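Local coordinates for Svp1-like protein 2 (Kluyveromyces lactis, PDB 4V16), which probably binds phosphatidylinositol 3,5-bisphosphate through a beta-propeller of the PROPPIN family, which would bring it to membranes, at residues W232-S237 / I286-D291. Residues are numbered along the deposited sequence; the frame is centred on the assembly and turned at random.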
ATOM      1  N   TRP A 232       5.231   6.925  -1.950  1.00 26.73           N
ATOM      2  CA  TRP A 232       6.488   7.663  -1.996  1.00 24.33           C
ATOM      3  C   TRP A 232       7.352   7.215  -3.168  1.00 27.49           C
ATOM      4  O   TRP A 232       7.353   6.040  -3.539  1.00 27.73           O
ATOM      5  CB  TRP A 232       7.271   7.474  -0.696  1.00 26.23           C
ATOM      6  CG  TRP A 232       6.626   8.077   0.511  1.00 31.27           C
ATOM      7  CD1 TRP A 232       5.648   7.523   1.284  1.00 31.28           C
ATOM      8  CD2 TRP A 232       6.929   9.347   1.099  1.00 32.25           C
ATOM      9  NE1 TRP A 232       5.318   8.372   2.312  1.00 31.68           N
ATOM     10  CE2 TRP A 232       6.091   9.500   2.221  1.00 31.77           C
ATOM     11  CE3 TRP A 232       7.825  10.374   0.782  1.00 30.85           C
ATOM     12  CZ2 TRP A 232       6.121  10.635   3.027  1.00 31.50           C
ATOM     13  CZ3 TRP A 232       7.852  11.499   1.582  1.00 34.93           C
ATOM     14  CH2 TRP A 232       7.007  11.621   2.692  1.00 34.02           C
ATOM     15  N   SER A 233       8.099   8.152  -3.741  1.00 27.86           N
ATOM     16  CA  SER A 233       9.065   7.811  -4.776  1.00 29.66           C
ATOM     17  C   SER A 233      10.185   6.992  -4.139  1.00 30.83           C
ATOM     18  O   SER A 233      10.350   7.013  -2.919  1.00 32.89           O
ATOM     19  CB  SER A 233       9.613   9.071  -5.449  1.00 31.53           C
ATOM     20  OG  SER A 233      10.188   9.949  -4.497  1.00 36.23           O
ATOM     21  N   PRO A 234      10.951   6.255  -4.959  1.00 35.48           N
ATOM     22  CA  PRO A 234      12.004   5.380  -4.427  1.00 36.14           C
ATOM     23  C   PRO A 234      13.018   6.106  -3.540  1.00 36.97           C
ATOM     24  O   PRO A 234      13.502   5.519  -2.572  1.00 39.95           O
ATOM     25  CB  PRO A 234      12.677   4.840  -5.692  1.00 36.88           C
ATOM     26  CG  PRO A 234      11.618   4.908  -6.737  1.00 30.03           C
ATOM     27  CD  PRO A 234      10.832   6.141  -6.423  1.00 32.37           C
ATOM     28  N   ASP A 235      13.325   7.360  -3.861  1.00 37.48           N
ATOM     29  CA  ASP A 235      14.293   8.132  -3.085  1.00 33.96           C
ATOM     30  C   ASP A 235      13.630   8.913  -1.950  1.00 39.14           C
ATOM     31  O   ASP A 235      14.314   9.521  -1.126  1.00 47.63           O
ATOM     32  CB  ASP A 235      15.070   9.092  -3.995  1.00 40.70           C
ATOM     33  CG  ASP A 235      14.166  10.025  -4.787  1.00 47.07           C
ATOM     34  OD1 ASP A 235      12.989  10.201  -4.405  1.00 48.40           O
ATOM     35  OD2 ASP A 235      14.640  10.591  -5.796  1.00 52.26           O
ATOM     36  N   GLY A 236      12.302   8.906  -1.914  1.00 36.91           N
ATOM     37  CA  GLY A 236      11.568   9.570  -0.852  1.00 35.84           C
ATOM     38  C   GLY A 236      11.523  11.079  -0.999  1.00 35.68           C
ATOM     39  O   GLY A 236      11.227  11.792  -0.041  1.00 39.40           O
ATOM     40  N   SER A 237      11.809  11.566  -2.203  1.00 39.28           N
ATOM     41  CA  SER A 237      11.798  13.000  -2.474  1.00 41.40           C
ATOM     42  C   SER A 237      10.428  13.478  -2.940  1.00 38.50           C
ATOM     43  O   SER A 237      10.121  14.668  -2.857  1.00 38.19           O
ATOM     44  CB  SER A 237      12.852  13.352  -3.527  1.00 44.59           C
ATOM     45  OG  SER A 237      12.537  12.776  -4.783  1.00 43.42           O
ATOM     46  N   ILE A 286      -0.968   2.962  -6.867  1.00 24.49           N
ATOM     47  CA  ILE A 286       0.171   3.610  -7.498  1.00 24.77           C
ATOM     48  C   ILE A 286       1.445   2.799  -7.272  1.00 29.43           C
ATOM     49  O   ILE A 286       1.609   2.165  -6.230  1.00 27.00           O
ATOM     50  CB  ILE A 286       0.389   5.037  -6.949  1.00 25.43           C
ATOM     51  CG1 ILE A 286      -0.923   5.827  -6.921  1.00 29.30           C
ATOM     52  CG2 ILE A 286       1.423   5.775  -7.785  1.00 25.18           C
ATOM     53  CD1 ILE A 286      -0.876   7.028  -6.006  1.00 27.87           C
ATOM     54  N   ALA A 287       2.344   2.828  -8.251  1.00 31.00           N
ATOM     55  CA  ALA A 287       3.652   2.198  -8.114  1.00 27.71           C
ATOM     56  C   ALA A 287       4.712   2.986  -8.869  1.00 32.04           C
ATOM     57  O   ALA A 287       4.581   3.228 -10.068  1.00 37.25           O
ATOM     58  CB  ALA A 287       3.609   0.769  -8.612  1.00 28.49           C
ATOM     59  N   TRP A 288       5.757   3.389  -8.156  1.00 31.86           N
ATOM     60  CA  TRP A 288       6.910   4.021  -8.781  1.00 29.49           C
ATOM     61  C   TRP A 288       7.831   2.966  -9.382  1.00 24.70           C
ATOM     62  O   TRP A 288       8.303   2.074  -8.680  1.00 27.50           O
ATOM     63  CB  TRP A 288       7.684   4.862  -7.769  1.00 28.77           C
ATOM     64  CG  TRP A 288       6.965   6.088  -7.307  1.00 25.60           C
ATOM     65  CD1 TRP A 288       6.019   6.165  -6.329  1.00 29.55           C
ATOM     66  CD2 TRP A 288       7.148   7.421  -7.796  1.00 29.18           C
ATOM     67  NE1 TRP A 288       5.597   7.464  -6.180  1.00 27.89           N
ATOM     68  CE2 TRP A 288       6.275   8.255  -7.069  1.00 32.05           C
ATOM     69  CE3 TRP A 288       7.964   7.990  -8.778  1.00 30.79           C
ATOM     70  CZ2 TRP A 288       6.195   9.629  -7.295  1.00 30.61           C
ATOM     71  CZ3 TRP A 288       7.883   9.352  -9.002  1.00 29.51           C
ATOM     72  CH2 TRP A 288       7.004  10.156  -8.263  1.00 29.17           C
ATOM     73  N   ILE A 289       8.082   3.070 -10.683  1.00 30.07           N
ATOM     74  CA  ILE A 289       8.990   2.150 -11.364  1.00 34.82           C
ATOM     75  C   ILE A 289      10.393   2.743 -11.430  1.00 29.76           C
ATOM     76  O   ILE A 289      11.352   2.056 -11.777  1.00 27.15           O
ATOM     77  CB  ILE A 289       8.501   1.816 -12.786  1.00 30.45           C
ATOM     78  CG1 ILE A 289       8.323   3.092 -13.614  1.00 34.14           C
ATOM     79  CG2 ILE A 289       7.195   1.041 -12.708  1.00 33.03           C
ATOM     80  CD1 ILE A 289       8.014   2.838 -15.069  1.00 36.06           C
ATOM     81  N   SER A 290      10.499   4.026 -11.101  1.00 34.46           N
ATOM     82  CA  SER A 290      11.785   4.705 -11.010  1.00 30.09           C
ATOM     83  C   SER A 290      11.601   5.997 -10.229  1.00 31.26           C
ATOM     84  O   SER A 290      10.550   6.218  -9.629  1.00 33.31           O
ATOM     85  CB  SER A 290      12.357   4.994 -12.398  1.00 28.89           C
ATOM     86  OG  SER A 290      11.573   5.957 -13.079  1.00 38.31           O
ATOM     87  N   ASP A 291      12.619   6.849 -10.237  1.00 36.37           N
ATOM     88  CA  ASP A 291      12.518   8.150  -9.585  1.00 36.71           C
ATOM     89  C   ASP A 291      11.706   9.124 -10.432  1.00 33.64           C
ATOM     90  O   ASP A 291      11.383  10.222  -9.977  1.00 38.40           O
ATOM     91  CB  ASP A 291      13.909   8.730  -9.316  1.00 43.29           C
ATOM     92  CG  ASP A 291      14.593   8.088  -8.118  1.00 53.97           C
ATOM     93  OD1 ASP A 291      13.917   7.849  -7.092  1.00 45.04           O
ATOM     94  OD2 ASP A 291      15.814   7.829  -8.202  1.00 61.41           O
TER
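The indole of W288 lies flat over the backbone of S233, whose CA stands 3.5 Å from the centroid of the five-membered ring, 6° off its normal: a CH-pi contact. S233 CB continues along the same face above the six-membered ring. A serine is small enough to let the broad ring settle on the chain. CD of P234 packs against W288 CB at 3.7 Å. The bond leaving the W288 backbone points toward 232-237, and CG anti to the carbonyl carbon (chi1 -69°) then lays the ring over S233; NE1 is hydrogen-bonded to O of R231, just before W232. An alanine in place of W288 would probably leave S233 without its aromatic cover and R231 O without this donor.

The polar contacts involve D235 and D291. D235 N gives D291 OD1 a weak bond (3.3 Å, 124°), while D235 OD2 stands 3.1 Å from D291 OD1, two acceptors probably repelling each other. D235 OD1 reaches just past the type I turn S233-G236 to S237 N, an Asx turn, and to S237 OG, both from one face of the carboxylate. G236 suits the positive phi there.

Adjacent propeller blades thus meet here mainly by aromatic packing, with probably little net polar attraction between the two segments.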